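Local coordinates for protein endonuclease III (Geobacillus stearothermophilus, PDB 1ORN) that removes damaged bases from DNA as a base excision repair glycosylase carrying an iron-sulfur cluster, and is held here in a trapped covalent complex with DNA, at residues D23-L28 against M184-R189. Residues are numbered along the deposited sequence; the frame is centred on the assembly and turned at random.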
loop_
_atom_site.group_PDB
_atom_site.type_symbol
_atom_site.label_atom_id
_atom_site.label_comp_id
_atom_site.label_asym_id
_atom_site.label_seq_id
_atom_site.Cartn_x
_atom_site.Cartn_y
_atom_site.Cartn_z
ATOM N N ASP C 23 4.882 10.589 -12.409
ATOM C CA ASP C 23 4.669 9.237 -12.899
ATOM C C ASP C 23 4.497 8.180 -11.820
ATOM O O ASP C 23 4.681 6.992 -12.083
ATOM N N ALA C 24 4.138 8.599 -10.611
ATOM C CA ALA C 24 3.950 7.660 -9.502
ATOM C C ALA C 24 2.887 6.598 -9.809
ATOM O O ALA C 24 1.797 6.911 -10.287
ATOM C CB ALA C 24 3.579 8.423 -8.237
ATOM N N HIS C 25 3.205 5.341 -9.509
ATOM C CA HIS C 25 2.290 4.230 -9.773
ATOM C C HIS C 25 2.521 3.067 -8.805
ATOM O O HIS C 25 3.424 3.103 -7.973
ATOM C CB HIS C 25 2.506 3.727 -11.204
ATOM C CG HIS C 25 3.921 3.323 -11.486
ATOM N ND1 HIS C 25 4.949 4.237 -11.589
ATOM C CD2 HIS C 25 4.491 2.101 -11.619
ATOM C CE1 HIS C 25 6.090 3.596 -11.770
ATOM N NE2 HIS C 25 5.841 2.299 -11.792
ATOM N N CYS C 26 1.696 2.031 -8.914
ATOM C CA CYS C 26 1.867 0.852 -8.074
ATOM C C CYS C 26 3.080 0.134 -8.656
ATOM O O CYS C 26 3.110 -0.164 -9.851
ATOM C CB CYS C 26 0.638 -0.054 -8.153
ATOM S SG CYS C 26 0.854 -1.654 -7.324
ATOM N N GLU C 27 4.079 -0.141 -7.825
ATOM C CA GLU C 27 5.283 -0.799 -8.315
ATOM C C GLU C 27 5.303 -2.325 -8.214
ATOM O O GLU C 27 6.316 -2.952 -8.527
ATOM C CB GLU C 27 6.518 -0.213 -7.623
ATOM C CG GLU C 27 6.632 1.299 -7.784
ATOM C CD GLU C 27 8.044 1.821 -7.559
ATOM O OE1 GLU C 27 8.897 1.638 -8.454
ATOM O OE2 GLU C 27 8.303 2.413 -6.490
ATOM N N LEU C 28 4.197 -2.928 -7.784
ATOM C CA LEU C 28 4.136 -4.385 -7.682
ATOM C C LEU C 28 3.764 -4.974 -9.036
ATOM O O LEU C 28 2.748 -4.602 -9.625
ATOM C CB LEU C 28 3.101 -4.811 -6.637
ATOM C CG LEU C 28 3.416 -4.482 -5.177
ATOM C CD1 LEU C 28 2.211 -4.860 -4.327
ATOM C CD2 LEU C 28 4.659 -5.234 -4.713
ATOM N N MET C 184 1.915 10.158 -2.854
ATOM C CA MET C 184 2.362 10.240 -1.470
ATOM C C MET C 184 3.337 9.117 -1.141
ATOM O O MET C 184 4.317 9.328 -0.425
ATOM C CB MET C 184 1.168 10.197 -0.503
ATOM C CG MET C 184 0.355 11.488 -0.471
ATOM S SD MET C 184 -0.887 11.495 0.858
ATOM C CE MET C 184 0.180 11.651 2.281
ATOM N N ILE C 185 3.076 7.926 -1.667
ATOM C CA ILE C 185 3.952 6.789 -1.424
ATOM C C ILE C 185 5.327 7.041 -2.033
ATOM O O ILE C 185 6.348 6.750 -1.420
ATOM C CB ILE C 185 3.365 5.487 -2.008
ATOM C CG1 ILE C 185 2.177 5.038 -1.152
ATOM C CG2 ILE C 185 4.434 4.398 -2.042
ATOM C CD1 ILE C 185 1.558 3.741 -1.597
ATOM N N PHE C 186 5.350 7.578 -3.244
ATOM C CA PHE C 186 6.618 7.874 -3.894
ATOM C C PHE C 186 7.357 8.963 -3.125
ATOM O O PHE C 186 8.565 8.881 -2.929
ATOM C CB PHE C 186 6.384 8.320 -5.339
ATOM C CG PHE C 186 6.482 7.196 -6.342
ATOM C CD1 PHE C 186 5.710 6.046 -6.206
ATOM C CD2 PHE C 186 7.350 7.295 -7.432
ATOM C CE1 PHE C 186 5.798 5.010 -7.137
ATOM C CE2 PHE C 186 7.445 6.267 -8.368
ATOM C CZ PHE C 186 6.669 5.124 -8.222
ATOM N N PHE C 187 6.622 9.977 -2.683
ATOM C CA PHE C 187 7.225 11.076 -1.937
ATOM C C PHE C 187 7.933 10.524 -0.702
ATOM O O PHE C 187 9.066 10.885 -0.411
ATOM C CB PHE C 187 6.145 12.084 -1.527
ATOM C CG PHE C 187 6.680 13.319 -0.861
ATOM C CD1 PHE C 187 7.286 14.323 -1.609
ATOM C CD2 PHE C 187 6.577 13.482 0.519
ATOM C CE1 PHE C 187 7.782 15.474 -0.991
ATOM C CE2 PHE C 187 7.071 14.625 1.145
ATOM C CZ PHE C 187 7.675 15.623 0.385
ATOM N N GLY C 188 7.262 9.632 0.022
ATOM C CA GLY C 188 7.871 9.058 1.210
ATOM C C GLY C 188 8.954 8.034 0.906
ATOM O O GLY C 188 9.969 7.959 1.603
ATOM N N ARG C 189 8.751 7.240 -0.139
ATOM C CA ARG C 189 9.720 6.204 -0.486
ATOM C C ARG C 189 11.036 6.759 -1.018
ATOM O O ARG C 189 12.116 6.301 -0.636
ATOM C CB ARG C 189 9.120 5.254 -1.530
ATOM C CG ARG C 189 10.043 4.112 -1.957
ATOM C CD ARG C 189 9.307 3.137 -2.872
ATOM N NE ARG C 189 8.246 2.438 -2.150
ATOM C CZ ARG C 189 7.110 2.021 -2.698
ATOM N NH1 ARG C 189 6.869 2.228 -3.984
ATOM N NH2 ARG C 189 6.209 1.393 -1.956
#
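Phe186 leans off its helix onto the loop at Ala24, His25 and Glu27, and its side chain can be followed outward atom by atom. CB starts 4.0 Å from the CB of Ala24. At CG the same methyl is closer, 3.7 Å. Beyond it the CA of Ala24 sits over the middle of the ring face, a CH-pi contact 3.8 Å from the centroid and only 4° off the normal. Farther out, the backbone O of His25 lies at the ring edge, near its plane, 3.2 Å from CE1. CZ, at the tip, meets the Glu27 carboxylate, with OE2 at 3.6 Å, and also touches the imidazole of His25, whose ring is inclined at 49°. Glu27 CG, anti to its own carbonyl carbon, lies against this tip too. The imidazole is held by its own bond from ND1 to the O of Asp23, 2.8 Å and fairly straight. An alanine at Phe186 would probably leave a gap over the CA of Ala24, with Glu27 and His25 losing the ring tip they rest against.

Arg189 NH1 donates a hydrogen bond, part of a salt bridge, to Glu27 OE2 at 2.9 Å, bent to 134° and arriving on the anti side of the carboxylate. Tyr190 OH hydrogen-bonds to this same oxygen, and Arg189 NH2 to a modified group on the bound chain. Within this HhH-GPD repair fold, the loop between helices 7-20 and 33-43 is thus joined to helix 177-191, which also packs on helices 7-20 and 143-152 and leads on to the iron-sulfur cluster, touched by Phe187.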